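Local coordinates for nodulation protein S (Bradyrhizobium sp., PDB 3OFK) that probably transfers a methyl group from S-adenosyl-L-methionine to a nitrogen of a Nod-factor precursor during synthesis of this symbiotic lipochitooligosaccharide signal, at residues 39-53 and 63-75. Sequence-based numbering, arbitrary orientation.
Sequences HTQLLRLSLSSGAVS and GAFTEKLAPHCKR. With SAH (S-adenosyl-L-homocysteine), chain E.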
loop_
_atom_site.group_PDB
_atom_site.type_symbol
_atom_site.label_atom_id
_atom_site.label_comp_id
_atom_site.label_asym_id
_atom_site.label_seq_id
_atom_site.Cartn_x
_atom_site.Cartn_y
_atom_site.Cartn_z
ATOM N N HIS A 39 6.215 -1.911 8.547
ATOM C CA HIS A 39 5.050 -2.724 8.765
ATOM C C HIS A 39 4.469 -2.612 10.159
ATOM O O HIS A 39 3.252 -2.646 10.317
ATOM C CB HIS A 39 5.379 -4.186 8.477
ATOM C CG HIS A 39 5.321 -4.546 7.032
ATOM N ND1 HIS A 39 5.352 -5.854 6.594
ATOM C CD2 HIS A 39 5.161 -3.782 5.928
ATOM C CE1 HIS A 39 5.263 -5.876 5.277
ATOM N NE2 HIS A 39 5.126 -4.633 4.851
ATOM N N THR A 40 5.333 -2.507 11.164
ATOM C CA THR A 40 4.889 -2.273 12.542
ATOM C C THR A 40 4.105 -0.962 12.609
ATOM O O THR A 40 2.991 -0.942 13.143
ATOM C CB THR A 40 6.072 -2.297 13.544
ATOM O OG1 THR A 40 6.708 -3.585 13.496
ATOM C CG2 THR A 40 5.597 -2.023 14.959
ATOM N N GLN A 41 4.658 0.108 12.018
ATOM C CA GLN A 41 3.947 1.392 11.961
ATOM C C GLN A 41 2.667 1.331 11.149
ATOM O O GLN A 41 1.622 1.833 11.546
ATOM C CB GLN A 41 4.846 2.502 11.380
ATOM C CG GLN A 41 6.006 2.931 12.291
ATOM C CD GLN A 41 5.577 3.240 13.702
ATOM O OE1 GLN A 41 4.497 3.796 13.929
ATOM N NE2 GLN A 41 6.427 2.883 14.671
ATOM N N LEU A 42 2.757 0.729 9.993
ATOM C CA LEU A 42 1.575 0.541 9.162
ATOM C C LEU A 42 0.446 -0.225 9.921
ATOM O O LEU A 42 -0.711 0.196 9.897
ATOM C CB LEU A 42 1.982 -0.157 7.852
ATOM C CG LEU A 42 1.067 0.040 6.656
ATOM C CD1 LEU A 42 1.225 1.459 6.093
ATOM C CD2 LEU A 42 1.334 -0.993 5.593
ATOM N N LEU A 43 0.788 -1.317 10.618
ATOM C CA LEU A 43 -0.206 -2.061 11.401
ATOM C C LEU A 43 -0.684 -1.245 12.613
ATOM O O LEU A 43 -1.865 -1.261 12.892
ATOM C CB LEU A 43 0.297 -3.446 11.849
ATOM C CG LEU A 43 -0.747 -4.397 12.469
ATOM C CD1 LEU A 43 -1.873 -4.742 11.504
ATOM C CD2 LEU A 43 -0.118 -5.670 12.937
ATOM N N ARG A 44 0.214 -0.512 13.292
ATOM C CA ARG A 44 -0.189 0.297 14.447
ATOM C C ARG A 44 -1.250 1.296 14.010
ATOM O O ARG A 44 -2.282 1.443 14.670
ATOM C CB ARG A 44 0.994 1.051 15.098
ATOM C CG ARG A 44 0.583 1.985 16.243
ATOM C CD ARG A 44 1.771 2.744 16.837
ATOM N NE ARG A 44 2.394 3.651 15.868
ATOM C CZ ARG A 44 1.941 4.868 15.558
ATOM N NH1 ARG A 44 0.842 5.343 16.128
ATOM N NH2 ARG A 44 2.586 5.617 14.664
ATOM N N LEU A 45 -0.997 1.969 12.887
ATOM C CA LEU A 45 -1.967 2.906 12.340
ATOM C C LEU A 45 -3.268 2.194 11.959
ATOM O O LEU A 45 -4.336 2.744 12.155
ATOM C CB LEU A 45 -1.385 3.666 11.124
ATOM C CG LEU A 45 -0.187 4.614 11.364
ATOM C CD1 LEU A 45 0.352 5.264 10.068
ATOM C CD2 LEU A 45 -0.554 5.655 12.373
ATOM N N SER A 46 -3.173 1.002 11.371
ATOM C CA SER A 46 -4.360 0.279 10.883
ATOM C C SER A 46 -5.262 -0.145 12.049
ATOM O O SER A 46 -6.502 -0.145 11.921
ATOM C CB SER A 46 -3.952 -0.955 10.066
ATOM O OG SER A 46 -3.075 -0.641 8.982
ATOM N N LEU A 47 -4.631 -0.463 13.192
ATOM C CA LEU A 47 -5.346 -0.980 14.361
ATOM C C LEU A 47 -5.750 0.122 15.321
ATOM O O LEU A 47 -6.377 -0.175 16.339
ATOM C CB LEU A 47 -4.503 -2.035 15.117
ATOM C CG LEU A 47 -4.207 -3.350 14.382
ATOM C CD1 LEU A 47 -3.441 -4.351 15.299
ATOM C CD2 LEU A 47 -5.499 -3.993 13.841
ATOM N N SER A 48 -5.423 1.384 15.016
ATOM C CA SER A 48 -5.643 2.485 15.979
ATOM C C SER A 48 -7.054 2.542 16.534
ATOM O O SER A 48 -7.237 2.958 17.672
ATOM C CB SER A 48 -5.302 3.843 15.371
ATOM O OG SER A 48 -3.939 3.884 15.008
ATOM N N SER A 49 -8.031 2.130 15.729
ATOM C CA SER A 49 -9.457 2.160 16.093
ATOM C C SER A 49 -10.029 0.797 16.458
ATOM O O SER A 49 -11.257 0.633 16.483
ATOM C CB SER A 49 -10.283 2.741 14.928
ATOM O OG SER A 49 -10.207 4.166 14.914
ATOM N N GLY A 50 -9.155 -0.171 16.748
ATOM C CA GLY A 50 -9.577 -1.532 17.110
ATOM C C GLY A 50 -9.764 -2.429 15.896
ATOM O O GLY A 50 -9.189 -2.166 14.839
ATOM N N ALA A 51 -10.557 -3.496 16.053
ATOM C CA ALA A 51 -10.824 -4.460 14.967
ATOM C C ALA A 51 -11.549 -3.800 13.783
ATOM O O ALA A 51 -12.397 -2.919 13.970
ATOM C CB ALA A 51 -11.641 -5.687 15.496
ATOM N N VAL A 52 -11.242 -4.252 12.574
ATOM C CA VAL A 52 -11.832 -3.669 11.347
ATOM C C VAL A 52 -13.007 -4.534 10.858
ATOM O O VAL A 52 -12.945 -5.743 10.957
ATOM C CB VAL A 52 -10.702 -3.480 10.288
ATOM C CG1 VAL A 52 -11.234 -3.275 8.917
ATOM C CG2 VAL A 52 -9.788 -2.316 10.708
ATOM N N SER A 53 -14.081 -3.933 10.347
ATOM C CA SER A 53 -15.201 -4.735 9.771
ATOM C C SER A 53 -14.966 -5.282 8.335
ATOM O O SER A 53 -15.367 -6.412 7.987
ATOM C CB SER A 53 -16.492 -3.922 9.762
ATOM O OG SER A 53 -16.992 -3.673 11.090
ATOM N N GLY A 63 2.533 -11.082 0.509
ATOM C CA GLY A 63 1.570 -11.293 1.604
ATOM C C GLY A 63 2.107 -11.003 2.989
ATOM O O GLY A 63 1.439 -11.321 3.969
ATOM N N ALA A 64 3.313 -10.434 3.091
ATOM C CA ALA A 64 3.908 -10.172 4.421
ATOM C C ALA A 64 3.000 -9.298 5.285
ATOM O O ALA A 64 2.792 -9.619 6.471
ATOM C CB ALA A 64 5.305 -9.588 4.328
ATOM N N PHE A 65 2.447 -8.221 4.719
ATOM C CA PHE A 65 1.546 -7.358 5.475
ATOM C C PHE A 65 0.127 -7.917 5.553
ATOM O O PHE A 65 -0.512 -7.806 6.598
ATOM C CB PHE A 65 1.537 -5.898 4.984
ATOM C CG PHE A 65 0.820 -4.979 5.934
ATOM C CD1 PHE A 65 1.472 -4.501 7.067
ATOM C CD2 PHE A 65 -0.503 -4.663 5.751
ATOM C CE1 PHE A 65 0.814 -3.698 7.992
ATOM C CE2 PHE A 65 -1.169 -3.849 6.643
ATOM C CZ PHE A 65 -0.482 -3.367 7.797
ATOM N N THR A 66 -0.346 -8.546 4.476
ATOM C CA THR A 66 -1.643 -9.194 4.441
ATOM C C THR A 66 -1.776 -10.128 5.659
ATOM O O THR A 66 -2.785 -10.085 6.376
ATOM C CB THR A 66 -1.823 -10.017 3.154
ATOM O OG1 THR A 66 -1.239 -9.332 2.048
ATOM C CG2 THR A 66 -3.312 -10.318 2.881
ATOM N N GLU A 67 -0.715 -10.899 5.903
ATOM C CA GLU A 67 -0.639 -11.876 6.993
ATOM C C GLU A 67 -0.763 -11.256 8.382
ATOM O O GLU A 67 -1.279 -11.888 9.307
ATOM C CB GLU A 67 0.690 -12.639 6.883
ATOM C CG GLU A 67 0.945 -13.615 8.030
ATOM C CD GLU A 67 1.936 -14.705 7.699
ATOM O OE1 GLU A 67 3.034 -14.361 7.178
ATOM O OE2 GLU A 67 1.590 -15.903 7.947
ATOM N N LYS A 68 -0.251 -10.036 8.514
ATOM C CA LYS A 68 -0.300 -9.286 9.771
ATOM C C LYS A 68 -1.654 -8.608 9.948
ATOM O O LYS A 68 -2.176 -8.512 11.041
ATOM C CB LYS A 68 0.834 -8.257 9.768
ATOM C CG LYS A 68 2.228 -8.910 9.754
ATOM C CD LYS A 68 3.365 -7.907 9.568
ATOM C CE LYS A 68 4.631 -8.634 9.148
ATOM N NZ LYS A 68 5.730 -7.720 8.773
ATOM N N LEU A 69 -2.249 -8.195 8.842
ATOM C CA LEU A 69 -3.534 -7.506 8.845
ATOM C C LEU A 69 -4.738 -8.432 8.987
ATOM O O LEU A 69 -5.696 -8.085 9.690
ATOM C CB LEU A 69 -3.665 -6.699 7.556
ATOM C CG LEU A 69 -4.793 -5.661 7.459
ATOM C CD1 LEU A 69 -4.600 -4.536 8.491
ATOM C CD2 LEU A 69 -4.841 -5.110 6.017
ATOM N N ALA A 70 -4.682 -9.615 8.359
ATOM C CA ALA A 70 -5.855 -10.509 8.241
ATOM C C ALA A 70 -6.574 -10.829 9.548
ATOM O O ALA A 70 -7.808 -10.754 9.594
ATOM C CB ALA A 70 -5.521 -11.860 7.457
ATOM N N PRO A 71 -5.826 -11.186 10.623
ATOM C CA PRO A 71 -6.510 -11.588 11.840
ATOM C C PRO A 71 -7.321 -10.490 12.517
ATOM O O PRO A 71 -8.074 -10.777 13.441
ATOM C CB PRO A 71 -5.380 -12.024 12.764
ATOM C CG PRO A 71 -4.138 -12.063 11.920
ATOM C CD PRO A 71 -4.356 -11.249 10.749
ATOM N N HIS A 72 -7.197 -9.255 12.034
ATOM C CA HIS A 72 -7.814 -8.095 12.661
ATOM C C HIS A 72 -8.978 -7.495 11.862
ATOM O O HIS A 72 -9.548 -6.485 12.269
ATOM C CB HIS A 72 -6.720 -7.074 12.918
ATOM C CG HIS A 72 -5.522 -7.659 13.612
ATOM N ND1 HIS A 72 -5.569 -8.170 14.890
ATOM C CD2 HIS A 72 -4.259 -7.864 13.172
ATOM C CE1 HIS A 72 -4.382 -8.647 15.213
ATOM N NE2 HIS A 72 -3.571 -8.487 14.180
ATOM N N CYS A 73 -9.324 -8.132 10.741
ATOM C CA CYS A 73 -10.416 -7.699 9.869
ATOM C C CYS A 73 -11.456 -8.817 9.798
ATOM O O CYS A 73 -11.103 -9.953 9.550
ATOM C CB CYS A 73 -9.880 -7.464 8.463
ATOM S SG CYS A 73 -8.457 -6.343 8.328
ATOM N N LYS A 74 -12.725 -8.501 10.018
ATOM C CA LYS A 74 -13.802 -9.486 9.934
ATOM C C LYS A 74 -13.876 -10.025 8.487
ATOM O O LYS A 74 -14.009 -11.228 8.239
ATOM C CB LYS A 74 -15.118 -8.814 10.368
ATOM C CG LYS A 74 -16.338 -9.695 10.475
ATOM C CD LYS A 74 -17.351 -9.007 11.403
ATOM C CE LYS A 74 -18.785 -9.448 11.159
ATOM N NZ LYS A 74 -19.684 -8.716 12.112
ATOM N N ARG A 75 -13.758 -9.103 7.550
ATOM C CA ARG A 75 -13.551 -9.416 6.128
ATOM C C ARG A 75 -12.392 -8.581 5.603
ATOM O O ARG A 75 -12.225 -7.412 5.990
ATOM C CB ARG A 75 -14.826 -9.129 5.321
ATOM C CG ARG A 75 -15.977 -10.058 5.613
ATOM C CD ARG A 75 -17.195 -9.831 4.672
ATOM N NE ARG A 75 -16.918 -10.233 3.285
ATOM C CZ ARG A 75 -16.745 -9.414 2.242
ATOM N NH1 ARG A 75 -16.835 -8.092 2.355
ATOM N NH2 ARG A 75 -16.486 -9.935 1.049
HETATM N N SAH E . 1.600 -2.798 0.421
HETATM C CA SAH E . 2.644 -3.790 0.654
HETATM C CB SAH E . 3.293 -4.178 -0.673
HETATM C CG SAH E . 4.098 -3.140 -1.438
HETATM S SD SAH E . 5.004 -3.786 -2.887
HETATM C C SAH E . 3.717 -3.342 1.659
HETATM O O SAH E . 3.815 -2.162 2.006
HETATM O OXT SAH E . 4.500 -4.159 2.139
HETATM C "C5'" SAH E . 3.869 -3.093 -4.134
HETATM C "C4'" SAH E . 2.713 -3.953 -4.607
HETATM O "O4'" SAH E . 1.825 -3.135 -5.368
HETATM C "C3'" SAH E . 3.123 -5.122 -5.501
HETATM O "O3'" SAH E . 2.407 -6.303 -5.114
HETATM C "C2'" SAH E . 2.707 -4.642 -6.901
HETATM O "O2'" SAH E . 2.395 -5.709 -7.763
HETATM C "C1'" SAH E . 1.494 -3.820 -6.564
HETATM N N9 SAH E . 1.030 -2.820 -7.554
HETATM C C8 SAH E . 1.798 -1.984 -8.324
HETATM N N7 SAH E . 0.969 -1.201 -9.047
HETATM C C5 SAH E . -0.306 -1.512 -8.754
HETATM C C6 SAH E . -1.497 -0.946 -9.206
HETATM N N6 SAH E . -1.448 0.017 -10.169
HETATM N N1 SAH E . -2.677 -1.458 -8.726
HETATM C C2 SAH E . -2.658 -2.472 -7.773
HETATM N N3 SAH E . -1.456 -2.998 -7.313
HETATM C C4 SAH E . -0.288 -2.509 -7.786
#
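Two in-plane bonds hold the H39 imidazole at its edge: K68 NZ donates to ND1 over 2.9 Å, in the ring plane, and NE2 donates to the SAH carboxylate atom OXT at 2.8 Å (166° at the hydrogen). That ND1 accepts from K68 is consistent with the proton lying on NE2, which donates to SAH; a protonated K68 would probably strengthen that donor. K68 reaches the ring with its chain extended beyond CG. One face of the ring carries F65 CB, and the F65 ring turns its edge to H39 with the planes at 68°. F65 is a knob among H39, L42, L43 and S46; with CG anti to the backbone N its ring lies beneath L42 CD2, 3.6 Å from the centroid. Helix 33-46 packs on helix 64-69 of the first beta-alpha-beta unit of the Rossmann-like methyltransferase fold; the axes of segments 39-46 and 64-69 approach to 10.6 Å and cross at -36°. Farther along, L47 CD1 sits over the centre of one H72 ring face, while P71 CB lies over the opposite face. Strands 52-58 and 73-80 pair in parallel through V52 and C73: V52 N donates to H72 O at 2.8 Å, and V52 O accepts from K74 N at 2.9 Å.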